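Beta-lactamase/D-alanine Carboxypeptidase (Yersinia pestis, PDB 3RJU) probably acts as a serine hydrolase of the beta-lactamase and penicillin-binding-protein family, cleaving beta-lactams or removing terminal D-alanine from peptidoglycan peptides. Local coordinates at residues V73-D78 with R184-A189; S69-K74 with D169-A174; A61-L66 with E234-W239; K206-G211 with G228-P233. One frame throughout, in Å; residues are numbered along the deposited sequence. Where two conformers were deposited one is given.

Interaction 1 (V73-D78 with R184-A189); sequences VKLADD and RDKITA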
loop_
_atom_site.group_PDB
_atom_site.type_symbol
_atom_site.label_atom_id
_atom_site.label_comp_id
_atom_site.label_asym_id
_atom_site.label_seq_id
_atom_site.Cartn_x
_atom_site.Cartn_y
_atom_site.Cartn_z
ATOM N N VAL A 73 -12.182 -1.953 -6.837
ATOM C CA VAL A 73 -12.431 -3.083 -7.730
ATOM C C VAL A 73 -13.648 -3.898 -7.261
ATOM O O VAL A 73 -14.495 -4.305 -8.071
ATOM C CB VAL A 73 -11.161 -3.955 -7.857
ATOM C CG1 VAL A 73 -11.465 -5.317 -8.459
ATOM C CG2 VAL A 73 -10.107 -3.210 -8.671
ATOM N N LYS A 74 -13.756 -4.128 -5.955
ATOM C CA LYS A 74 -14.905 -4.858 -5.445
ATOM C C LYS A 74 -16.211 -4.096 -5.656
ATOM O O LYS A 74 -17.212 -4.680 -6.110
ATOM C CB LYS A 74 -14.699 -5.247 -3.984
ATOM C CG LYS A 74 -13.641 -6.334 -3.852
ATOM C CD LYS A 74 -13.340 -6.662 -2.427
ATOM C CE LYS A 74 -12.670 -8.025 -2.341
ATOM N NZ LYS A 74 -12.311 -8.305 -0.937
ATOM N N LEU A 75 -16.201 -2.787 -5.398
ATOM C CA LEU A 75 -17.404 -1.982 -5.639
ATOM C C LEU A 75 -17.766 -1.919 -7.128
ATOM O O LEU A 75 -18.945 -1.845 -7.486
ATOM C CB LEU A 75 -17.246 -0.564 -5.066
ATOM C CG LEU A 75 -17.247 -0.468 -3.539
ATOM C CD1 LEU A 75 -17.015 0.989 -3.121
ATOM C CD2 LEU A 75 -18.537 -0.995 -2.943
ATOM N N ALA A 76 -16.759 -1.948 -7.997
ATOM C CA ALA A 76 -17.021 -1.976 -9.434
ATOM C C ALA A 76 -17.684 -3.290 -9.822
ATOM O O ALA A 76 -18.628 -3.309 -10.611
ATOM C CB ALA A 76 -15.728 -1.772 -10.230
ATOM N N ASP A 77 -17.207 -4.399 -9.266
ATOM C CA ASP A 77 -17.856 -5.679 -9.544
ATOM C C ASP A 77 -19.305 -5.693 -9.051
ATOM O O ASP A 77 -20.175 -6.324 -9.676
ATOM C CB ASP A 77 -17.070 -6.828 -8.917
ATOM C CG ASP A 77 -17.642 -8.179 -9.284
ATOM O OD1 ASP A 77 -17.576 -8.552 -10.481
ATOM O OD2 ASP A 77 -18.166 -8.863 -8.380
ATOM N N ASP A 78 -19.560 -4.996 -7.944
ATOM C CA ASP A 78 -20.909 -4.868 -7.382
ATOM C C ASP A 78 -21.810 -3.949 -8.215
ATOM O O ASP A 78 -23.023 -3.867 -7.956
ATOM C CB ASP A 78 -20.860 -4.276 -5.966
ATOM C CG ASP A 78 -20.282 -5.223 -4.931
ATOM O OD1 ASP A 78 -20.168 -6.444 -5.200
ATOM O OD2 ASP A 78 -19.953 -4.725 -3.828
ATOM N N ARG A 184 -13.705 -2.469 6.717
ATOM C CA ARG A 184 -14.136 -3.571 7.557
ATOM C C ARG A 184 -14.950 -4.584 6.744
ATOM O O ARG A 184 -14.643 -5.773 6.727
ATOM C CB ARG A 184 -14.967 -3.023 8.723
ATOM C CG ARG A 184 -15.477 -4.068 9.699
ATOM C CD ARG A 184 -16.587 -3.488 10.562
ATOM N NE ARG A 184 -17.743 -3.118 9.739
ATOM C CZ ARG A 184 -18.737 -2.329 10.136
ATOM N NH1 ARG A 184 -18.730 -1.796 11.350
ATOM N NH2 ARG A 184 -19.735 -2.063 9.307
ATOM N N ASP A 185 -15.974 -4.107 6.037
ATOM C CA ASP A 185 -16.915 -5.015 5.365
ATOM C C ASP A 185 -16.343 -5.730 4.141
ATOM O O ASP A 185 -16.683 -6.906 3.879
ATOM C CB ASP A 185 -18.207 -4.278 4.973
ATOM C CG ASP A 185 -18.956 -3.733 6.172
ATOM O OD1 ASP A 185 -18.643 -4.140 7.313
ATOM O OD2 ASP A 185 -19.865 -2.896 5.970
ATOM N N LYS A 186 -15.502 -5.030 3.382
ATOM C CA LYS A 186 -14.941 -5.601 2.157
ATOM C C LYS A 186 -13.624 -6.342 2.361
ATOM O O LYS A 186 -13.285 -7.215 1.572
ATOM C CB LYS A 186 -14.747 -4.522 1.079
ATOM C CG LYS A 186 -16.039 -3.974 0.478
ATOM C CD LYS A 186 -16.868 -5.096 -0.089
ATOM C CE LYS A 186 -17.800 -4.610 -1.189
ATOM N NZ LYS A 186 -18.593 -5.748 -1.728
ATOM N N ILE A 187 -12.875 -5.981 3.403
ATOM C CA ILE A 187 -11.538 -6.538 3.567
ATOM C C ILE A 187 -11.283 -7.228 4.907
ATOM O O ILE A 187 -11.039 -8.443 4.960
ATOM C CB ILE A 187 -10.444 -5.475 3.348
ATOM C CG1 ILE A 187 -10.544 -4.909 1.935
ATOM C CG2 ILE A 187 -9.064 -6.099 3.566
ATOM C CD1 ILE A 187 -9.474 -3.852 1.597
ATOM N N THR A 188 -11.303 -6.461 5.986
ATOM C CA THR A 188 -10.773 -6.975 7.246
ATOM C C THR A 188 -11.694 -7.972 7.966
ATOM O O THR A 188 -11.218 -8.958 8.519
ATOM C CB THR A 188 -10.349 -5.834 8.208
ATOM O OG1 THR A 188 -11.509 -5.134 8.687
ATOM C CG2 THR A 188 -9.395 -4.862 7.498
ATOM N N ALA A 189 -13.002 -7.726 7.982
ATOM C CA ALA A 189 -13.893 -8.653 8.664
ATOM C C ALA A 189 -13.935 -10.043 8.003
ATOM O O ALA A 189 -13.836 -11.065 8.699
ATOM C CB ALA A 189 -15.305 -8.056 8.849
#
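K186 and K74 reach past each other between two helices, each lysine finding its partner on the other side. K186 starts out apolar: its CB rests on I71, one turn back on the facing helix. The chain then bends at CG (chi2 -56°) and runs on over the segment 73-78. There CE lies 4.1 Å from L75 CD2 and 4.2 Å from K74 CB, against a leucine methyl and a lysine methylene. At the tip, K186 NZ meets D78 OD2 at 2.7 Å, a salt bridge that uses the syn lone pair of the carboxylate. D78 comes from the opposite direction, and a short acid is long enough because the lysine does most of the spanning. K74 is extended beyond CG and gives NZ to K186 O at 2.9 Å, with a C=O...N angle of 157°. The same ammonium also bridges to E70. With the two NZ atoms 6.8 Å apart, each beside its own carboxylate, the like charges are probably well compensated. The contact joins helix 64-77 to helix 179-191, whose turn at 184-188 widens to a pi-type turn; L75 also touches L182, and I187 packs on M67.

Interaction 2 (S69-K74 with D169-A174); sequences SEIMVK and DALSRA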
loop_
_atom_site.group_PDB
_atom_site.type_symbol
_atom_site.label_atom_id
_atom_site.label_comp_id
_atom_site.label_asym_id
_atom_site.label_seq_id
_atom_site.Cartn_x
_atom_site.Cartn_y
_atom_site.Cartn_z
ATOM N N SER A 69 -7.557 0.462 -3.716
ATOM C CA SER A 69 -7.861 -0.082 -5.047
ATOM C C SER A 69 -8.655 -1.384 -4.987
ATOM O O SER A 69 -9.530 -1.627 -5.830
ATOM C CB SER A 69 -6.586 -0.228 -5.883
ATOM O OG SER A 69 -6.222 1.053 -6.387
ATOM N N GLU A 70 -8.372 -2.218 -3.984
ATOM C CA GLU A 70 -9.153 -3.439 -3.783
ATOM C C GLU A 70 -10.637 -3.115 -3.595
ATOM O O GLU A 70 -11.511 -3.718 -4.223
ATOM C CB GLU A 70 -8.658 -4.226 -2.555
ATOM C CG GLU A 70 -9.590 -5.413 -2.222
ATOM C CD GLU A 70 -9.077 -6.362 -1.168
ATOM O OE1 GLU A 70 -8.119 -6.020 -0.502
ATOM O OE2 GLU A 70 -9.680 -7.453 -0.983
ATOM N N ILE A 71 -10.917 -2.162 -2.716
ATOM C CA ILE A 71 -12.285 -1.723 -2.480
ATOM C C ILE A 71 -12.923 -1.157 -3.746
ATOM O O ILE A 71 -14.079 -1.475 -4.052
ATOM C CB ILE A 71 -12.357 -0.742 -1.293
ATOM C CG1 ILE A 71 -12.009 -1.500 -0.005
ATOM C CG2 ILE A 71 -13.748 -0.082 -1.184
ATOM C CD1 ILE A 71 -11.798 -0.610 1.198
HETATM N N MSE A 72 -12.186 -0.338 -4.492
HETATM C CA MSE A 72 -12.706 0.174 -5.756
HETATM C C MSE A 72 -13.075 -0.978 -6.702
HETATM O O MSE A 72 -14.153 -0.994 -7.293
HETATM C CB MSE A 72 -11.697 1.099 -6.431
HETATM C CG MSE A 72 -12.203 1.680 -7.750
HETATM SE SE MSE A 72 -10.807 2.674 -8.680
HETATM C CE MSE A 72 -9.559 1.197 -8.961
ATOM N N VAL A 73 -12.182 -1.953 -6.837
ATOM C CA VAL A 73 -12.431 -3.083 -7.730
ATOM C C VAL A 73 -13.648 -3.898 -7.261
ATOM O O VAL A 73 -14.495 -4.305 -8.071
ATOM C CB VAL A 73 -11.161 -3.955 -7.857
ATOM C CG1 VAL A 73 -11.465 -5.317 -8.459
ATOM C CG2 VAL A 73 -10.107 -3.210 -8.671
ATOM N N LYS A 74 -13.756 -4.128 -5.955
ATOM C CA LYS A 74 -14.905 -4.858 -5.445
ATOM C C LYS A 74 -16.211 -4.096 -5.656
ATOM O O LYS A 74 -17.212 -4.680 -6.110
ATOM C CB LYS A 74 -14.699 -5.247 -3.984
ATOM C CG LYS A 74 -13.641 -6.334 -3.852
ATOM C CD LYS A 74 -13.340 -6.662 -2.427
ATOM C CE LYS A 74 -12.670 -8.025 -2.341
ATOM N NZ LYS A 74 -12.311 -8.305 -0.937
ATOM N N ASP A 169 -12.640 8.860 -0.491
ATOM C CA ASP A 169 -13.826 9.706 -0.285
ATOM C C ASP A 169 -14.927 9.334 -1.293
ATOM O O ASP A 169 -16.126 9.251 -0.948
ATOM C CB ASP A 169 -13.498 11.189 -0.472
ATOM C CG ASP A 169 -12.441 11.714 0.513
ATOM O OD1 ASP A 169 -12.190 11.090 1.576
ATOM O OD2 ASP A 169 -11.857 12.779 0.215
ATOM N N ALA A 170 -14.522 9.148 -2.545
ATOM C CA ALA A 170 -15.473 8.854 -3.609
ATOM C C ALA A 170 -16.116 7.494 -3.376
ATOM O O ALA A 170 -17.328 7.324 -3.554
ATOM C CB ALA A 170 -14.763 8.888 -4.967
ATOM N N LEU A 171 -15.297 6.519 -2.983
ATOM C CA LEU A 171 -15.785 5.169 -2.752
ATOM C C LEU A 171 -16.794 5.141 -1.602
ATOM O O LEU A 171 -17.831 4.464 -1.675
ATOM C CB LEU A 171 -14.623 4.226 -2.468
ATOM C CG LEU A 171 -13.621 4.085 -3.616
ATOM C CD1 LEU A 171 -12.488 3.139 -3.196
ATOM C CD2 LEU A 171 -14.312 3.565 -4.901
ATOM N N SER A 172 -16.486 5.891 -0.546
ATOM C CA SER A 172 -17.396 6.040 0.590
ATOM C C SER A 172 -18.725 6.665 0.148
ATOM O O SER A 172 -19.815 6.202 0.552
ATOM C CB SER A 172 -16.736 6.900 1.670
ATOM O OG SER A 172 -17.650 7.195 2.725
ATOM N N ARG A 173 -18.644 7.726 -0.656
ATOM C CA ARG A 173 -19.864 8.379 -1.139
ATOM C C ARG A 173 -20.681 7.416 -2.001
ATOM O O ARG A 173 -21.889 7.314 -1.833
ATOM C CB ARG A 173 -19.527 9.654 -1.918
ATOM C CG ARG A 173 -20.714 10.347 -2.590
ATOM C CD ARG A 173 -21.625 10.983 -1.564
ATOM N NE ARG A 173 -20.922 11.979 -0.762
ATOM C CZ ARG A 173 -21.444 12.596 0.300
ATOM N NH1 ARG A 173 -22.688 12.326 0.690
ATOM N NH2 ARG A 173 -20.721 13.487 0.975
ATOM N N ALA A 174 -20.016 6.707 -2.914
ATOM C CA ALA A 174 -20.695 5.769 -3.811
ATOM C C ALA A 174 -21.411 4.663 -3.030
ATOM O O ALA A 174 -22.560 4.295 -3.339
ATOM C CB ALA A 174 -19.688 5.161 -4.789
#
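L171 projects from helix 162-175 onto the CG2 branch of I71 and onto the backbone and CB of M72, the point of nearest approach. I71 is the first residue of 69-74 to touch it: its CG2 branch, anti to the backbone N, lies 4.0 Å from L171 CD1, while the residue also touches Y179 and L182 of helix 179-191. A beta-branched side chain suits this place because its two arms can serve two helices. M72 follows and takes both leucine methyls. L171 CD1 sits 3.7 Å from M72 N and L171 CD2 3.8 Å from M72 CA, so the leucine fork straddles the start of this residue, and the CA atoms of M72 and L171 are just 6.6 Å apart. Such close, apolar helix packing belongs to the helical part of the serine beta-lactamase and penicillin-binding-protein fold, here built round helix 64-77. Beyond CG the selenomethionine M72 turns off, its chain bent near the selenium (chi3 62°), toward L108 and A112 of helix 108-113. V73 points the other way, onto L285 and helix 255-258. K74 takes no part in the leucine contact; its NZ lies 2.8 Å from E70 OE2, on the anti side and 27° out of the carboxylate plane, while K252 pairs with the same oxygen.

Interaction 3 (A61-L66 with E234-W239); sequences ASITKL and EDMQHW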
loop_
_atom_site.group_PDB
_atom_site.type_symbol
_atom_site.label_atom_id
_atom_site.label_comp_id
_atom_site.label_asym_id
_atom_site.label_seq_id
_atom_site.Cartn_x
_atom_site.Cartn_y
_atom_site.Cartn_z
ATOM N N ALA A 61 1.634 2.123 6.041
ATOM C CA ALA A 61 1.852 3.260 5.157
ATOM C C ALA A 61 1.170 2.987 3.816
ATOM O O ALA A 61 0.035 2.529 3.802
ATOM C CB ALA A 61 3.362 3.569 4.993
ATOM N N SER A 62 1.851 3.224 2.697
ATOM C CA SER A 62 1.174 3.193 1.388
ATOM C C SER A 62 0.756 1.810 0.869
ATOM O O SER A 62 0.159 1.700 -0.208
ATOM C CB SER A 62 1.986 3.953 0.333
ATOM O OG SER A 62 2.076 5.325 0.685
ATOM N N ILE A 63 1.049 0.744 1.607
ATOM C CA ILE A 63 0.414 -0.535 1.277
ATOM C C ILE A 63 -1.111 -0.316 1.341
ATOM O O ILE A 63 -1.891 -1.006 0.667
ATOM C CB ILE A 63 0.858 -1.683 2.248
ATOM C CG1 ILE A 63 2.380 -1.886 2.201
ATOM C CG2 ILE A 63 0.163 -2.971 1.915
ATOM C CD1 ILE A 63 2.932 -2.215 0.840
ATOM N N THR A 64 -1.514 0.685 2.127
ATOM C CA THR A 64 -2.914 1.118 2.226
ATOM C C THR A 64 -3.535 1.310 0.842
ATOM O O THR A 64 -4.692 0.950 0.627
ATOM C CB THR A 64 -3.028 2.460 2.994
ATOM O OG1 THR A 64 -2.642 2.263 4.359
ATOM C CG2 THR A 64 -4.477 3.000 2.960
ATOM N N LYS A 65 -2.770 1.866 -0.097
ATOM C CA LYS A 65 -3.306 2.144 -1.438
ATOM C C LYS A 65 -3.791 0.884 -2.148
ATOM O O LYS A 65 -4.757 0.939 -2.912
ATOM C CB LYS A 65 -2.247 2.829 -2.293
ATOM C CG LYS A 65 -1.881 4.224 -1.805
ATOM C CD LYS A 65 -0.912 4.909 -2.749
ATOM C CE LYS A 65 -0.659 6.371 -2.372
ATOM N NZ LYS A 65 0.029 6.507 -1.043
ATOM N N LEU A 66 -3.139 -0.251 -1.896
ATOM C CA LEU A 66 -3.590 -1.524 -2.499
ATOM C C LEU A 66 -4.972 -1.915 -1.999
ATOM O O LEU A 66 -5.772 -2.503 -2.729
ATOM C CB LEU A 66 -2.601 -2.656 -2.199
ATOM C CG LEU A 66 -1.140 -2.394 -2.604
ATOM C CD1 LEU A 66 -0.311 -3.648 -2.304
ATOM C CD2 LEU A 66 -1.075 -2.007 -4.081
ATOM N N GLU A 234 0.706 -10.801 11.159
ATOM C CA GLU A 234 -0.185 -11.938 10.926
ATOM C C GLU A 234 -1.412 -11.529 10.088
ATOM O O GLU A 234 -1.872 -12.302 9.234
ATOM C CB GLU A 234 -0.588 -12.628 12.253
ATOM C CG GLU A 234 -1.556 -11.826 13.094
ATOM C CD GLU A 234 -1.723 -12.369 14.499
ATOM O OE1 GLU A 234 -1.187 -13.468 14.797
ATOM O OE2 GLU A 234 -2.406 -11.700 15.308
ATOM N N ASP A 235 -1.938 -10.325 10.314
ATOM C CA ASP A 235 -3.071 -9.855 9.506
ATOM C C ASP A 235 -2.634 -9.710 8.055
ATOM O O ASP A 235 -3.383 -10.084 7.132
ATOM C CB ASP A 235 -3.597 -8.494 9.985
ATOM C CG ASP A 235 -4.497 -8.593 11.213
ATOM O OD1 ASP A 235 -4.567 -9.652 11.867
ATOM O OD2 ASP A 235 -5.143 -7.581 11.534
HETATM N N MSE A 236 -1.445 -9.145 7.846
HETATM C CA MSE A 236 -0.939 -8.932 6.495
HETATM C C MSE A 236 -0.640 -10.239 5.784
HETATM O O MSE A 236 -0.793 -10.325 4.554
HETATM C CB MSE A 236 0.286 -8.007 6.495
HETATM C CG MSE A 236 -0.027 -6.596 6.977
HETATM SE SE MSE A 236 -1.447 -5.757 5.920
HETATM C CE MSE A 236 -0.592 -5.968 4.196
ATOM N N GLN A 237 -0.221 -11.262 6.536
ATOM C CA GLN A 237 -0.069 -12.588 5.941
ATOM C C GLN A 237 -1.400 -13.036 5.312
ATOM O O GLN A 237 -1.445 -13.511 4.173
ATOM C CB GLN A 237 0.372 -13.630 6.977
ATOM C CG GLN A 237 0.497 -15.023 6.404
ATOM C CD GLN A 237 0.514 -16.103 7.484
ATOM O OE1 GLN A 237 1.068 -15.900 8.568
ATOM N NE2 GLN A 237 -0.098 -17.253 7.191
ATOM N N HIS A 238 -2.485 -12.905 6.072
ATOM C CA HIS A 238 -3.795 -13.329 5.591
ATOM C C HIS A 238 -4.234 -12.540 4.358
ATOM O O HIS A 238 -4.790 -13.120 3.423
ATOM C CB HIS A 238 -4.839 -13.241 6.712
ATOM C CG HIS A 238 -4.553 -14.152 7.864
ATOM N ND1 HIS A 238 -4.315 -15.499 7.699
ATOM C CD2 HIS A 238 -4.452 -13.912 9.194
ATOM C CE1 HIS A 238 -4.079 -16.053 8.876
ATOM N NE2 HIS A 238 -4.155 -15.110 9.801
ATOM N N TRP A 239 -3.959 -11.235 4.345
ATOM C CA TRP A 239 -4.314 -10.397 3.204
ATOM C C TRP A 239 -3.527 -10.810 1.966
ATOM O O TRP A 239 -4.087 -10.995 0.875
ATOM C CB TRP A 239 -4.070 -8.913 3.509
ATOM C CG TRP A 239 -4.659 -8.023 2.471
ATOM C CD1 TRP A 239 -5.956 -7.641 2.383
ATOM C CD2 TRP A 239 -3.983 -7.417 1.360
ATOM N NE1 TRP A 239 -6.144 -6.838 1.278
ATOM C CE2 TRP A 239 -4.946 -6.675 0.639
ATOM C CE3 TRP A 239 -2.658 -7.416 0.914
ATOM C CZ2 TRP A 239 -4.630 -5.947 -0.515
ATOM C CZ3 TRP A 239 -2.344 -6.702 -0.234
ATOM C CH2 TRP A 239 -3.328 -5.971 -0.930
#
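I63 faces M236 and L66 faces W239, the CA atoms being 10.0 Å apart in the first pair and 10.6 Å in the second. On one side the chain passes through A61, with a positive phi of 51°, into helix 64-77; on the other, 234-239 is regular helix. The large side chains of M236 and W239 cover most of the distance. M236, a selenomethionine, folds at both chi2 and chi3 to bring CE to 3.8 Å from I63 CG2. The indole of W239 leaves its helix with CG anti to the backbone N (chi1 -169°), and this sends the six-membered end of the ring across to L66, where CH2 lies 3.6 Å from L66 CB, the two side chains meeting at about a right angle. The ring's NE1 bonds to E70. T64 OG1 closes the turn on A61 O at 2.7 Å. K65 NZ, on a different side of the helix, is 2.9 Å from S62 OG and also meets N161, Y159 and S226, while S62 OG hydrogen-bonds a citrate, probably from the crystallisation liquor. The spacing of S62 and K65 is consistent with the family's SxxK motif. The contact with 234-239 is wholly apolar, leaving S62 OG and K65 NZ of that probable active site turned away from it.

Interaction 4 (K206-G211 with G228-P233); sequences KRLMIG and GIYSTP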
loop_
_atom_site.group_PDB
_atom_site.type_symbol
_atom_site.label_atom_id
_atom_site.label_comp_id
_atom_site.label_asym_id
_atom_site.label_seq_id
_atom_site.Cartn_x
_atom_site.Cartn_y
_atom_site.Cartn_z
ATOM N N LYS A 206 -0.574 0.173 22.316
ATOM C CA LYS A 206 0.544 -0.247 23.162
ATOM C C LYS A 206 1.442 -1.242 22.431
ATOM O O LYS A 206 2.599 -1.425 22.811
ATOM C CB LYS A 206 0.057 -0.856 24.487
ATOM C CG LYS A 206 -0.555 -2.217 24.305
ATOM C CD LYS A 206 -0.895 -2.916 25.616
ATOM C CE LYS A 206 -1.526 -4.267 25.310
ATOM N NZ LYS A 206 -2.151 -4.879 26.525
ATOM N N ARG A 207 0.908 -1.876 21.383
ATOM C CA ARG A 207 1.664 -2.854 20.594
ATOM C C ARG A 207 2.341 -2.248 19.372
ATOM O O ARG A 207 3.043 -2.952 18.644
ATOM C CB ARG A 207 0.762 -4.025 20.168
ATOM C CG ARG A 207 0.250 -4.854 21.344
ATOM C CD ARG A 207 -0.582 -6.047 20.858
ATOM N NE ARG A 207 -2.004 -5.731 20.687
ATOM C CZ ARG A 207 -2.693 -5.890 19.562
ATOM N NH1 ARG A 207 -2.104 -6.343 18.461
ATOM N NH2 ARG A 207 -3.993 -5.607 19.545
ATOM N N LEU A 208 2.156 -0.948 19.149
ATOM C CA LEU A 208 2.750 -0.294 17.971
ATOM C C LEU A 208 4.268 -0.212 18.143
ATOM O O LEU A 208 4.775 0.254 19.188
ATOM C CB LEU A 208 2.156 1.103 17.756
ATOM C CG LEU A 208 2.621 1.833 16.489
ATOM C CD1 LEU A 208 2.109 1.132 15.222
ATOM C CD2 LEU A 208 2.198 3.296 16.513
HETATM N N MSE A 209 4.991 -0.734 17.154
HETATM C CA MSE A 209 6.448 -0.689 17.162
HETATM C C MSE A 209 6.893 0.761 16.985
HETATM O O MSE A 209 6.148 1.584 16.440
HETATM C CB MSE A 209 7.013 -1.564 16.039
HETATM C CG MSE A 209 6.600 -3.044 16.146
HETATM SE SE MSE A 209 7.234 -4.039 14.605
HETATM C CE MSE A 209 9.147 -3.631 14.674
ATOM N N ILE A 210 8.111 1.057 17.439
ATOM C CA ILE A 210 8.639 2.406 17.472
ATOM C C ILE A 210 10.040 2.439 16.869
ATOM O O ILE A 210 10.899 1.628 17.219
ATOM C CB ILE A 210 8.703 2.937 18.917
ATOM C CG1 ILE A 210 7.279 3.105 19.478
ATOM C CG2 ILE A 210 9.464 4.247 18.977
ATOM C CD1 ILE A 210 7.220 3.405 20.983
ATOM N N GLY A 211 10.265 3.376 15.958
ATOM C CA GLY A 211 11.601 3.637 15.448
ATOM C C GLY A 211 11.832 5.134 15.362
ATOM O O GLY A 211 11.079 5.920 15.945
ATOM N N GLY A 228 -2.998 5.485 5.896
ATOM C CA GLY A 228 -3.218 5.462 7.337
ATOM C C GLY A 228 -3.355 4.122 8.040
ATOM O O GLY A 228 -3.421 4.075 9.264
ATOM N N ILE A 229 -3.439 3.030 7.287
ATOM C CA ILE A 229 -3.858 1.765 7.892
ATOM C C ILE A 229 -2.801 1.185 8.837
ATOM O O ILE A 229 -1.624 1.111 8.503
ATOM C CB ILE A 229 -4.319 0.721 6.821
ATOM C CG1 ILE A 229 -5.604 1.195 6.130
ATOM C CG2 ILE A 229 -4.509 -0.679 7.451
ATOM C CD1 ILE A 229 -6.033 0.291 4.982
ATOM N N TYR A 230 -3.231 0.827 10.039
ATOM C CA TYR A 230 -2.420 0.022 10.946
ATOM C C TYR A 230 -2.757 -1.441 10.716
ATOM O O TYR A 230 -3.904 -1.784 10.426
ATOM C CB TYR A 230 -2.735 0.338 12.390
ATOM C CG TYR A 230 -2.520 1.753 12.856
ATOM C CD1 TYR A 230 -1.331 2.123 13.503
ATOM C CD2 TYR A 230 -3.522 2.717 12.727
ATOM C CE1 TYR A 230 -1.140 3.401 13.975
ATOM C CE2 TYR A 230 -3.330 4.022 13.206
ATOM C CZ TYR A 230 -2.155 4.345 13.843
ATOM O OH TYR A 230 -1.964 5.625 14.325
ATOM N N SER A 231 -1.772 -2.318 10.882
ATOM C CA SER A 231 -2.040 -3.745 10.794
ATOM C C SER A 231 -1.057 -4.522 11.675
ATOM O O SER A 231 -0.434 -3.947 12.593
ATOM C CB SER A 231 -1.994 -4.210 9.330
ATOM O OG SER A 231 -2.491 -5.532 9.184
ATOM N N THR A 232 -0.900 -5.813 11.399
ATOM C CA THR A 232 0.104 -6.623 12.088
ATOM C C THR A 232 0.689 -7.576 11.060
ATOM O O THR A 232 0.086 -7.798 10.000
ATOM C CB THR A 232 -0.527 -7.483 13.194
ATOM O OG1 THR A 232 -1.514 -8.342 12.595
ATOM C CG2 THR A 232 -1.174 -6.616 14.292
ATOM N N PRO A 233 1.856 -8.158 11.354
ATOM C CA PRO A 233 2.369 -9.143 10.404
ATOM C C PRO A 233 1.367 -10.276 10.134
ATOM O O PRO A 233 1.182 -10.651 8.977
ATOM C CB PRO A 233 3.630 -9.665 11.103
ATOM C CG PRO A 233 4.123 -8.438 11.890
ATOM C CD PRO A 233 2.829 -7.844 12.418
#
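Both flat groups, the phenol ring of Y230 and the guanidinium of R207, are met at their edges by the opposite segment, not over their faces. L208 CD1 lies in the plane of the Y230 ring, 4.0 Å from its CD1, and the two side chains cross at about a right angle. In L208, CG is anti to the backbone N (chi1 -175°), which carries it, and with it the methyl fork, toward the tyrosine although CB does not point there; CD2 lies 4.2 Å from Y230 CE1. Leucine suits the spot, since its fork can follow the ring's rim. T232 CG2 stands near the guanidinium plane of R207, 4.3 Å from NH1, a loose contact. The arginine's real hold is on E203, N195 and the carbonyl of D55, and the tyrosine hydroxyl bonds to the carbonyl of G218, so partners outside the two segments fix both polar tips. T232 is the N-cap of helix 233-241, its OG1 accepting from D235 N, and P233, which has no N-H to satisfy, suits the first turn. Strand 230-231, paired antiparallel with 58-59, thus runs into helix 233-241, and loop 206-211 lies against this strand-to-helix junction of a probable serine beta-lactamase-type fold.

Helix 64-77 runs through three of the contacts. Interactions 1 and 2, with centres 8 Å apart, share V73 and K74 and set successive helices, 162-175 and 179-191, against it; I187 CD1 packs 3.8 Å from I71 CG1 between them. Interaction 3 lies at the start of the same helix, beside the citrate-bound S62 of the probable active site. It is tied to interaction 2 by the probable hydrogen bond of W239 NE1 with E70 OE1, 2.8 Å long, and to interaction 1 by I187 on W239. Interaction 4, centred 12 Å from interaction 3, reaches it through T64 OG1 and I229 N, 3.1 Å apart, and by chain continuity into helix 233-241.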